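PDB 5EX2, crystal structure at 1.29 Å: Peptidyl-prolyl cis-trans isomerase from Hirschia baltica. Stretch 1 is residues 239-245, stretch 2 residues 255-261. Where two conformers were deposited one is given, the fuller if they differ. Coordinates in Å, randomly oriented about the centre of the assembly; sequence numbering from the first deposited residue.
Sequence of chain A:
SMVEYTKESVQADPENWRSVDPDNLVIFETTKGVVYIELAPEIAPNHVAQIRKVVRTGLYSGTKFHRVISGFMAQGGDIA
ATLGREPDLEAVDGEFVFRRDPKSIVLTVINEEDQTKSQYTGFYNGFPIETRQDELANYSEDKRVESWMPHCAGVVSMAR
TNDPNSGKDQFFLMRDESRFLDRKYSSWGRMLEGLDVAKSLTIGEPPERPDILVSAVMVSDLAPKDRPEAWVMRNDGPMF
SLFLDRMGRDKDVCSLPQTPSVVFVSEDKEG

Stretch 1 239-245: MFSLFLD
Stretch 2, residues 255-261: SLPQTPS

The most distinctive feature of this contact is a CH-π interaction between a proline and a phenylalanine: CD of Pro-260 lies 3.9 Å from the centroid of the Phe-243 ring and only 11° off the ring normal, so the pyrrolidine covers one face of the aromatic ring. No hydrogen bond crosses between the stretches, and the association rests on apolar packing that buries 303 Å², both sides summed.

Residues 239-245 form an internal segment of a longer α-helix, with phi near -60° and psi near -40°. Its backbone hydrogen bonds, from residue i to i-4, run from Phe-243 N to Met-239 O (2.9 Å), Leu-244 N to Phe-240 O (2.9 Å) and Asp-245 N to Ser-241 O (3.0 Å). Stretch 2 is extended and irregular from Leu-256 to Pro-260, with phi between -50° and -85° and psi between 158° and 169° from Leu-256 to Gln-258 and near 130° at Thr-259 and Pro-260. The two chains run in opposite directions: the CA of Phe-240 is 7.9 Å from that of Thr-259, and the CA of Leu-244 is 8.2 Å from that of Leu-256.

Phe-243 supplies the largest contact area. Its CA-to-CB bond points toward stretch 2, and chi1 of 168° (t) with chi2 of -94° sets the ring among three residues. Its CD2 lies 3.8 Å from CG of Pro-260, over the same face that receives the CH-π contact, while its CZ approaches CG of Pro-257 at 3.7 Å and the carbonyl O of Gln-258 at 3.8 Å. Both prolines have C-gamma exo pucker and offer compact apolar rings to the aromatic surface. Gln-258, between them, directs its CA-to-CB bond away from the helix, and its side-chain amide is hydrogen-bonded elsewhere in the structure.

One turn earlier, the CA-to-CB bond of buried Phe-240 points sideways to stretch 2, but its t rotamer (chi1 -166°, chi2 70°) brings the end of the ring nearer. CE1 of Phe-240 meets CD of Pro-260 at 4.1 Å, with the proline atom at the ring edge; the same CE1 is 3.9 Å from OG1 of Thr-259 (chi1 -65°, m), a hydroxyl that hydrogen bonds elsewhere.

At the other end, Leu-244 (m, t) and Leu-256 (m, t) join through their methyls, CD2 of Leu-244 lying 3.7 Å from CD1 of Leu-256. Both are buried, as suits their branched aliphatic ends. Met-239, Ser-241, Leu-242 and Asp-245 remain out of reach. Within stretch 2, Ser-261 OG donates to Thr-259 O at 2.8 Å.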

# COMPACT_ATOMS: atom_id res chain seq x y z
N MET A 239 11.04 5.96 -17.95
CA MET A 239 10.95 7.07 -17.01
C MET A 239 11.36 6.63 -15.61
O MET A 239 11.99 7.38 -14.88
CB MET A 239 9.55 7.66 -17.00
CG MET A 239 9.26 8.43 -18.25
SD MET A 239 7.61 9.14 -18.34
CE MET A 239 7.74 10.43 -17.11
N PHE A 240 11.01 5.41 -15.24
CA PHE A 240 11.40 4.95 -13.93
C PHE A 240 12.91 4.72 -13.88
O PHE A 240 13.53 4.95 -12.85
CB PHE A 240 10.65 3.69 -13.51
CG PHE A 240 10.79 3.40 -12.04
CD1 PHE A 240 10.16 4.22 -11.10
CD2 PHE A 240 11.57 2.35 -11.57
CE1 PHE A 240 10.28 3.99 -9.75
CE2 PHE A 240 11.69 2.12 -10.22
CZ PHE A 240 11.04 2.94 -9.31
N SER A 241 13.50 4.27 -14.97
CA SER A 241 14.95 4.15 -15.04
C SER A 241 15.64 5.50 -14.77
O SER A 241 16.64 5.58 -14.06
CB SER A 241 15.34 3.61 -16.40
OG SER A 241 16.74 3.39 -16.51
N LEU A 242 15.08 6.55 -15.36
CA LEU A 242 15.60 7.89 -15.17
C LEU A 242 15.40 8.36 -13.73
O LEU A 242 16.25 9.03 -13.16
CB LEU A 242 14.91 8.85 -16.14
CG LEU A 242 15.27 8.60 -17.60
CD1 LEU A 242 14.40 9.44 -18.53
CD2 LEU A 242 16.74 8.88 -17.85
N PHE A 243 14.24 8.03 -13.17
CA PHE A 243 13.95 8.34 -11.78
C PHE A 243 14.97 7.70 -10.84
O PHE A 243 15.54 8.36 -9.98
CB PHE A 243 12.51 7.90 -11.48
CG PHE A 243 12.14 7.88 -10.03
CD1 PHE A 243 12.25 6.70 -9.31
CD2 PHE A 243 11.60 9.00 -9.40
CE1 PHE A 243 11.89 6.65 -7.97
CE2 PHE A 243 11.23 8.95 -8.06
CZ PHE A 243 11.37 7.76 -7.36
N LEU A 244 15.26 6.42 -11.03
CA LEU A 244 16.25 5.74 -10.21
C LEU A 244 17.62 6.36 -10.40
O LEU A 244 18.36 6.55 -9.44
CB LEU A 244 16.32 4.26 -10.55
CG LEU A 244 15.12 3.40 -10.18
CD1 LEU A 244 15.31 2.00 -10.71
CD2 LEU A 244 14.96 3.36 -8.69
N ASP A 245 17.97 6.68 -11.64
CA ASP A 245 19.24 7.34 -11.90
C ASP A 245 19.37 8.62 -11.10
O ASP A 245 20.42 8.91 -10.51
CB ASP A 245 19.41 7.71 -13.38
CG ASP A 245 19.61 6.51 -14.29
OD1 ASP A 245 19.85 5.37 -13.81
OD2 ASP A 245 19.56 6.74 -15.51
N SER A 255 14.42 3.61 0.95
CA SER A 255 15.12 4.89 1.03
C SER A 255 14.86 5.75 -0.22
O SER A 255 15.18 6.94 -0.24
CB SER A 255 16.62 4.66 1.22
OG SER A 255 16.87 4.23 2.54
N LEU A 256 14.25 5.15 -1.23
CA LEU A 256 13.79 5.89 -2.39
C LEU A 256 12.43 6.52 -2.09
O LEU A 256 11.72 6.06 -1.20
CB LEU A 256 13.67 4.96 -3.59
CG LEU A 256 14.97 4.46 -4.19
CD1 LEU A 256 14.72 3.22 -5.04
CD2 LEU A 256 15.61 5.56 -5.03
N PRO A 257 12.05 7.54 -2.86
CA PRO A 257 10.65 7.96 -2.79
C PRO A 257 9.77 6.82 -3.27
O PRO A 257 10.26 5.86 -3.86
CB PRO A 257 10.58 9.16 -3.74
CG PRO A 257 11.99 9.49 -4.11
CD PRO A 257 12.79 8.25 -3.91
N GLN A 258 8.48 6.94 -3.07
CA GLN A 258 7.58 5.98 -3.66
C GLN A 258 7.61 6.12 -5.18
O GLN A 258 7.97 7.16 -5.72
CB GLN A 258 6.16 6.19 -3.18
CG GLN A 258 5.99 6.03 -1.71
CD GLN A 258 4.56 5.78 -1.36
OE1 GLN A 258 4.10 4.62 -1.36
NE2 GLN A 258 3.81 6.84 -1.12
N THR A 259 7.21 5.05 -5.86
CA THR A 259 7.06 5.08 -7.30
C THR A 259 6.16 6.24 -7.66
O THR A 259 5.08 6.36 -7.10
CB THR A 259 6.45 3.78 -7.81
OG1 THR A 259 7.36 2.70 -7.57
CG2 THR A 259 6.16 3.87 -9.31
N PRO A 260 6.59 7.10 -8.59
CA PRO A 260 5.72 8.23 -8.92
C PRO A 260 4.32 7.78 -9.27
O PRO A 260 4.11 6.89 -10.10
CB PRO A 260 6.43 8.86 -10.12
CG PRO A 260 7.88 8.63 -9.82
CD PRO A 260 7.90 7.23 -9.25
N SER A 261 3.35 8.44 -8.66
CA SER A 261 1.94 8.11 -8.82
C SER A 261 1.14 9.40 -8.85
O SER A 261 1.53 10.40 -8.25
CB SER A 261 1.46 7.21 -7.68
OG SER A 261 2.29 6.07 -7.55